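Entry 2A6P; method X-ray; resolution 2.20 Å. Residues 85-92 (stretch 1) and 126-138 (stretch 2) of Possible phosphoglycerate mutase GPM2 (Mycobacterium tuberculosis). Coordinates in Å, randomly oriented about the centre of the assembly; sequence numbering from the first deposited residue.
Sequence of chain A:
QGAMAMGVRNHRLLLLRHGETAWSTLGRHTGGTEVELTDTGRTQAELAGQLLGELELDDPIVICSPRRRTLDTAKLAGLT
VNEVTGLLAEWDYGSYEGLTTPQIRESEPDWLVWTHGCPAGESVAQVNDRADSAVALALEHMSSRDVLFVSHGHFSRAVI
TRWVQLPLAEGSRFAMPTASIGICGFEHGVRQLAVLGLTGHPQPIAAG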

# COMPACT_ATOMS: atom_id res chain seq x y z
N THR A 85 -0.93 5.19 24.81
CA THR A 85 -1.71 6.41 24.71
C THR A 85 -2.98 6.28 23.88
O THR A 85 -3.01 5.60 22.85
CB THR A 85 -0.82 7.55 24.13
OG1 THR A 85 -1.63 8.69 23.78
CG2 THR A 85 -0.08 7.06 22.89
N GLY A 86 -4.04 6.93 24.35
CA GLY A 86 -5.30 6.90 23.65
C GLY A 86 -5.17 7.59 22.30
O GLY A 86 -6.09 7.56 21.49
N LEU A 87 -4.03 8.22 22.07
CA LEU A 87 -3.81 8.89 20.79
C LEU A 87 -3.96 7.89 19.63
O LEU A 87 -4.37 8.26 18.52
CB LEU A 87 -2.40 9.51 20.75
CG LEU A 87 -2.09 10.25 19.45
CD1 LEU A 87 -3.01 11.46 19.35
CD2 LEU A 87 -0.62 10.69 19.41
N LEU A 88 -3.63 6.63 19.90
CA LEU A 88 -3.71 5.60 18.87
C LEU A 88 -5.01 4.79 18.96
O LEU A 88 -5.14 3.76 18.28
CB LEU A 88 -2.51 4.65 18.98
CG LEU A 88 -1.09 5.21 18.89
CD1 LEU A 88 -0.10 4.06 18.75
CD2 LEU A 88 -0.96 6.15 17.71
N ALA A 89 -5.95 5.23 19.78
CA ALA A 89 -7.22 4.52 19.96
C ALA A 89 -8.02 4.48 18.66
O ALA A 89 -7.86 5.33 17.79
CB ALA A 89 -8.04 5.18 21.07
N GLU A 90 -8.87 3.47 18.51
CA GLU A 90 -9.67 3.38 17.29
C GLU A 90 -10.64 4.54 17.22
O GLU A 90 -10.85 5.25 18.20
CB GLU A 90 -10.45 2.06 17.24
CG GLU A 90 -11.32 1.89 16.00
CD GLU A 90 -10.54 2.05 14.70
OE1 GLU A 90 -10.06 3.17 14.40
OE2 GLU A 90 -10.39 1.04 13.98
N TRP A 91 -11.22 4.73 16.04
CA TRP A 91 -12.20 5.78 15.81
C TRP A 91 -13.33 5.54 16.82
O TRP A 91 -13.80 4.42 16.95
CB TRP A 91 -12.77 5.64 14.39
CG TRP A 91 -13.46 6.85 13.84
CD1 TRP A 91 -14.46 7.57 14.44
CD2 TRP A 91 -13.23 7.47 12.57
NE1 TRP A 91 -14.86 8.60 13.62
CE2 TRP A 91 -14.12 8.57 12.46
CE3 TRP A 91 -12.35 7.22 11.50
CZ2 TRP A 91 -14.15 9.41 11.34
CZ3 TRP A 91 -12.38 8.05 10.37
CH2 TRP A 91 -13.28 9.13 10.31
N ASP A 92 -13.74 6.58 17.55
CA ASP A 92 -14.84 6.45 18.51
C ASP A 92 -16.13 6.33 17.70
O ASP A 92 -16.57 7.30 17.09
CB ASP A 92 -14.92 7.69 19.40
CG ASP A 92 -16.10 7.63 20.37
OD1 ASP A 92 -16.86 6.64 20.33
OD2 ASP A 92 -16.25 8.59 21.15
N GLN A 126 -12.23 15.55 13.91
CA GLN A 126 -11.54 15.13 15.12
C GLN A 126 -10.49 14.05 14.87
O GLN A 126 -9.41 14.08 15.44
CB GLN A 126 -12.55 14.65 16.17
CG GLN A 126 -13.36 15.80 16.79
CD GLN A 126 -14.35 15.32 17.83
OE1 GLN A 126 -15.33 14.65 17.51
NE2 GLN A 126 -14.10 15.66 19.09
N VAL A 127 -10.81 13.09 14.00
CA VAL A 127 -9.85 12.04 13.73
C VAL A 127 -8.74 12.58 12.84
O VAL A 127 -7.59 12.15 12.95
CB VAL A 127 -10.51 10.81 13.09
CG1 VAL A 127 -9.46 9.73 12.83
CG2 VAL A 127 -11.58 10.27 14.03
N ASN A 128 -9.08 13.53 11.98
CA ASN A 128 -8.10 14.16 11.09
C ASN A 128 -7.00 14.79 11.94
O ASN A 128 -5.81 14.64 11.66
CB ASN A 128 -8.77 15.25 10.25
CG ASN A 128 -7.80 16.00 9.37
OD1 ASN A 128 -6.95 16.74 9.85
ND2 ASN A 128 -7.92 15.81 8.07
N ASP A 129 -7.41 15.50 12.99
CA ASP A 129 -6.48 16.16 13.91
C ASP A 129 -5.72 15.17 14.76
O ASP A 129 -4.54 15.36 15.03
CB ASP A 129 -7.22 17.13 14.83
CG ASP A 129 -8.10 18.08 14.07
OD1 ASP A 129 -7.66 18.59 13.02
OD2 ASP A 129 -9.24 18.32 14.53
N ARG A 130 -6.40 14.12 15.21
CA ARG A 130 -5.73 13.11 16.03
C ARG A 130 -4.66 12.42 15.17
O ARG A 130 -3.54 12.14 15.64
CB ARG A 130 -6.74 12.09 16.57
CG ARG A 130 -6.21 11.34 17.76
CD ARG A 130 -7.30 10.93 18.74
NE ARG A 130 -7.73 9.55 18.54
CZ ARG A 130 -8.56 9.17 17.59
NH1 ARG A 130 -9.06 10.08 16.76
NH2 ARG A 130 -8.88 7.89 17.44
N ALA A 131 -5.02 12.15 13.92
CA ALA A 131 -4.12 11.51 12.98
C ALA A 131 -2.89 12.38 12.74
O ALA A 131 -1.76 11.89 12.76
CB ALA A 131 -4.83 11.25 11.66
N ASP A 132 -3.10 13.67 12.53
CA ASP A 132 -1.97 14.57 12.30
C ASP A 132 -1.05 14.65 13.52
O ASP A 132 0.18 14.68 13.38
CB ASP A 132 -2.45 15.98 11.92
CG ASP A 132 -3.04 16.03 10.51
OD1 ASP A 132 -2.48 15.37 9.61
OD2 ASP A 132 -4.06 16.74 10.31
N SER A 133 -1.63 14.68 14.72
CA SER A 133 -0.81 14.73 15.93
C SER A 133 0.07 13.47 15.98
O SER A 133 1.25 13.54 16.36
CB SER A 133 -1.68 14.81 17.19
OG SER A 133 -2.45 16.02 17.25
N ALA A 134 -0.51 12.34 15.60
CA ALA A 134 0.20 11.06 15.59
C ALA A 134 1.38 11.11 14.62
O ALA A 134 2.47 10.64 14.93
CB ALA A 134 -0.75 9.91 15.22
N VAL A 135 1.15 11.68 13.44
CA VAL A 135 2.21 11.81 12.45
C VAL A 135 3.32 12.73 13.01
O VAL A 135 4.52 12.46 12.83
CB VAL A 135 1.67 12.39 11.13
CG1 VAL A 135 2.83 12.75 10.20
CG2 VAL A 135 0.74 11.38 10.46
N ALA A 136 2.90 13.80 13.68
CA ALA A 136 3.83 14.76 14.27
C ALA A 136 4.69 14.06 15.31
O ALA A 136 5.89 14.30 15.41
CB ALA A 136 3.06 15.93 14.92
N LEU A 137 4.05 13.19 16.10
CA LEU A 137 4.77 12.45 17.12
C LEU A 137 5.87 11.59 16.48
O LEU A 137 7.02 11.62 16.91
CB LEU A 137 3.79 11.55 17.88
CG LEU A 137 4.36 10.61 18.94
CD1 LEU A 137 4.97 11.40 20.09
CD2 LEU A 137 3.26 9.71 19.46
N ALA A 138 5.49 10.85 15.45
CA ALA A 138 6.41 9.97 14.74
C ALA A 138 7.64 10.70 14.20
O ALA A 138 8.76 10.27 14.44
CB ALA A 138 5.67 9.29 13.60

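A short 3-10 turn and the loop that follows it pack against one side of a helix through two apolar contacts, with a single arginine between them that hydrogen-bonds to the segment's backbone. The arrangement illustrates how a helix can hold a chain that offers it neither a long helix nor a strand: side chains spaced along the helix meet successive parts of the segment, so that Leu87 lies nearest Arg130 and Trp91 nearest Val127 in the backbone register.

At one end, Leu87 reaches across the helix surface. Its CA-to-CB bond points sideways, but the t,p rotamer brings the end of the side chain nearer. Leu87 CD2 lies 4.0 Å from Leu137 CD2 and 4.3 Å from Ala134 CB; at Ala134 the leucine also reaches the helix backbone, with Leu87 CD2 3.9 Å from Ala134 CA. The other methyl, Leu87 CD1, rests 3.6 Å from Arg130 CG, so the aliphatic part of the arginine also serves as apolar surface.

At the other end, Val127 points toward the segment and sets a methyl over the face of the indole of Trp91. Val127 CG2 is 3.4 Å from Trp91 CE2 and sits nearly along the normal of the five-membered ring, the geometry of a CH-pi interaction.

Arg130 joins the two halves. Beyond its apolar stem, the guanidinium turns to the backbone carbonyls of the loop, and Arg130 NH2 donates a hydrogen bond to Ala89 O at 2.8 Å. That oxygen lies near the guanidinium plane, where the N-H groups point. Glu90 O, 3.4 Å from Arg130 NH2, is poorly angled and is not hydrogen-bonded. The acceptor is a main-chain atom, so the bond is made to the loop's backbone, at Ala89, between the residues that supply its two apolar anchors.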